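PDB 1Q8B: protein yjcS from Bacillus subtilis, which is of unknown function but belongs to the antibiotic biosynthesis monooxygenase (ABM) family, so it may act as a small oxygenase or related enzyme. Local coordinates for residues Phe35-Glu39 against Thr50-Tyr54. Residues are numbered along the deposited sequence; the frame is centred on the assembly and turned at random.
Sequences FKKLE and TFHAY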
loop_
_atom_site.group_PDB
_atom_site.type_symbol
_atom_site.label_atom_id
_atom_site.label_comp_id
_atom_site.label_asym_id
_atom_site.label_seq_id
_atom_site.Cartn_x
_atom_site.Cartn_y
_atom_site.Cartn_z
ATOM N N PHE A 35 10.750 -5.900 12.517
ATOM C CA PHE A 35 10.479 -4.479 12.380
ATOM C C PHE A 35 11.717 -3.712 11.919
ATOM O O PHE A 35 11.603 -2.695 11.238
ATOM C CB PHE A 35 9.917 -3.914 13.686
ATOM C CG PHE A 35 8.434 -4.100 13.819
ATOM C CD1 PHE A 35 7.902 -5.325 14.195
ATOM C CD2 PHE A 35 7.565 -3.076 13.476
ATOM C CE1 PHE A 35 6.533 -5.526 14.218
ATOM C CE2 PHE A 35 6.198 -3.268 13.497
ATOM C CZ PHE A 35 5.681 -4.494 13.866
ATOM N N LYS A 36 12.901 -4.201 12.269
ATOM C CA LYS A 36 14.116 -3.532 11.830
ATOM C C LYS A 36 14.319 -3.765 10.340
ATOM O O LYS A 36 14.767 -2.874 9.624
ATOM C CB LYS A 36 15.318 -4.024 12.631
ATOM C CG LYS A 36 15.327 -3.470 14.050
ATOM C CD LYS A 36 15.310 -1.942 14.015
ATOM C CE LYS A 36 14.986 -1.322 15.362
ATOM N NZ LYS A 36 14.929 0.165 15.227
ATOM N N LYS A 37 13.979 -4.958 9.862
ATOM C CA LYS A 37 14.117 -5.234 8.438
ATOM C C LYS A 37 13.114 -4.363 7.694
ATOM O O LYS A 37 13.431 -3.783 6.648
ATOM C CB LYS A 37 13.854 -6.709 8.140
ATOM C CG LYS A 37 14.865 -7.659 8.783
ATOM C CD LYS A 37 14.892 -9.017 8.093
ATOM C CE LYS A 37 13.510 -9.653 8.052
ATOM N NZ LYS A 37 13.491 -10.906 7.233
ATOM N N LEU A 38 11.902 -4.267 8.241
ATOM C CA LEU A 38 10.858 -3.440 7.637
ATOM C C LEU A 38 11.313 -1.987 7.615
ATOM O O LEU A 38 11.154 -1.299 6.610
ATOM C CB LEU A 38 9.553 -3.549 8.428
ATOM C CG LEU A 38 8.439 -2.600 7.974
ATOM C CD1 LEU A 38 8.031 -2.923 6.541
ATOM C CD2 LEU A 38 7.254 -2.726 8.914
ATOM N N GLU A 39 11.882 -1.532 8.730
ATOM C CA GLU A 39 12.368 -0.165 8.841
ATOM C C GLU A 39 13.418 0.117 7.777
ATOM O O GLU A 39 13.416 1.175 7.144
ATOM C CB GLU A 39 12.966 0.086 10.232
ATOM C CG GLU A 39 13.779 1.374 10.309
ATOM C CD GLU A 39 14.078 1.825 11.730
ATOM O OE1 GLU A 39 14.888 2.764 11.892
ATOM O OE2 GLU A 39 13.502 1.259 12.682
ATOM N N THR A 50 11.061 9.637 6.869
ATOM C CA THR A 50 11.630 8.894 7.990
ATOM C C THR A 50 10.662 7.818 8.487
ATOM O O THR A 50 9.444 7.956 8.385
ATOM C CB THR A 50 12.008 9.811 9.206
ATOM O OG1 THR A 50 10.822 10.329 9.814
ATOM C CG2 THR A 50 12.879 10.963 8.772
ATOM N N PHE A 51 11.223 6.733 9.002
ATOM C CA PHE A 51 10.446 5.636 9.554
ATOM C C PHE A 51 11.348 4.977 10.581
ATOM O O PHE A 51 12.455 4.549 10.256
ATOM C CB PHE A 51 10.075 4.609 8.481
ATOM C CG PHE A 51 9.141 3.523 8.973
ATOM C CD1 PHE A 51 7.765 3.632 8.796
ATOM C CD2 PHE A 51 9.643 2.397 9.627
ATOM C CE1 PHE A 51 6.898 2.633 9.258
ATOM C CE2 PHE A 51 8.786 1.393 10.095
ATOM C CZ PHE A 51 7.412 1.510 9.910
ATOM N N HIS A 52 10.884 4.908 11.822
ATOM C CA HIS A 52 11.676 4.298 12.880
ATOM C C HIS A 52 10.763 3.548 13.834
ATOM O O HIS A 52 9.717 4.054 14.238
ATOM C CB HIS A 52 12.463 5.381 13.632
ATOM C CG HIS A 52 13.415 4.844 14.659
ATOM N ND1 HIS A 52 14.405 3.935 14.355
ATOM C CD2 HIS A 52 13.535 5.105 15.984
ATOM C CE1 HIS A 52 15.095 3.659 15.447
ATOM N NE2 HIS A 52 14.588 4.354 16.449
ATOM N N ALA A 53 11.161 2.334 14.184
ATOM C CA ALA A 53 10.380 1.503 15.086
ATOM C C ALA A 53 11.222 1.132 16.305
ATOM O O ALA A 53 12.421 0.881 16.178
ATOM C CB ALA A 53 9.925 0.237 14.362
ATOM N N TYR A 54 10.598 1.112 17.483
ATOM C CA TYR A 54 11.311 0.745 18.693
ATOM C C TYR A 54 10.315 0.226 19.722
ATOM O O TYR A 54 9.153 0.633 19.746
ATOM C CB TYR A 54 12.115 1.938 19.231
ATOM C CG TYR A 54 11.314 2.958 19.992
ATOM C CD1 TYR A 54 11.033 2.784 21.348
ATOM C CD2 TYR A 54 10.847 4.106 19.360
ATOM C CE1 TYR A 54 10.304 3.738 22.066
ATOM C CE2 TYR A 54 10.124 5.061 20.058
ATOM C CZ TYR A 54 9.852 4.875 21.412
ATOM O OH TYR A 54 9.125 5.824 22.094
#
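Two helix side chains, Lys36 and Glu39, bind the outward-facing N and O of Ala53, on an edge strand with no neighbour on this side within its own chain. Glu39 OE2 accepts the backbone hydrogen bond of Ala53 N at 3.0 Å, while Lys36 NZ donates to Ala53 O at 2.8 Å, so the two ends of one residue are held much as a neighbouring strand would hold them. The pair is tied together by a salt bridge, Lys36 NZ to Glu39 OE2 at 3.1 Å, across one turn of helix. The other carboxylate oxygen, Glu39 OE1, takes a nearly linear hydrogen bond from His52 ND1 at 2.8 Å, in the plane of the imidazole; both oxygens are thus engaged by consecutive strand residues. Beside this polar network lies an apolar layer. Phe51 and Ala53 alternate with His52 and point toward the helix: Ala53 CB meets Phe35 CD2 at 4.2 Å, and Phe51 CZ meets Leu38 CD2 at 4.4 Å. The ring of Phe51 also packs along the start of the Glu39 side chain, its CD2 4.1 Å from Glu39 CB. Leu38 reaches on to His83, Thr84 and Val87 of helix 82-88, and on its other edge the strand pairs with 62-69 through His52 and Trp66. The helix and strand segments run antiparallel at 173°, their axes 8.1 Å apart, as expected where helix 28-42 covers one face of the four-stranded antiparallel sheet and turns back into edge strand 48-55, the helix-on-sheet packing of the ferredoxin-like alpha+beta fold, as in the dimeric alpha/beta-barrel superfamily.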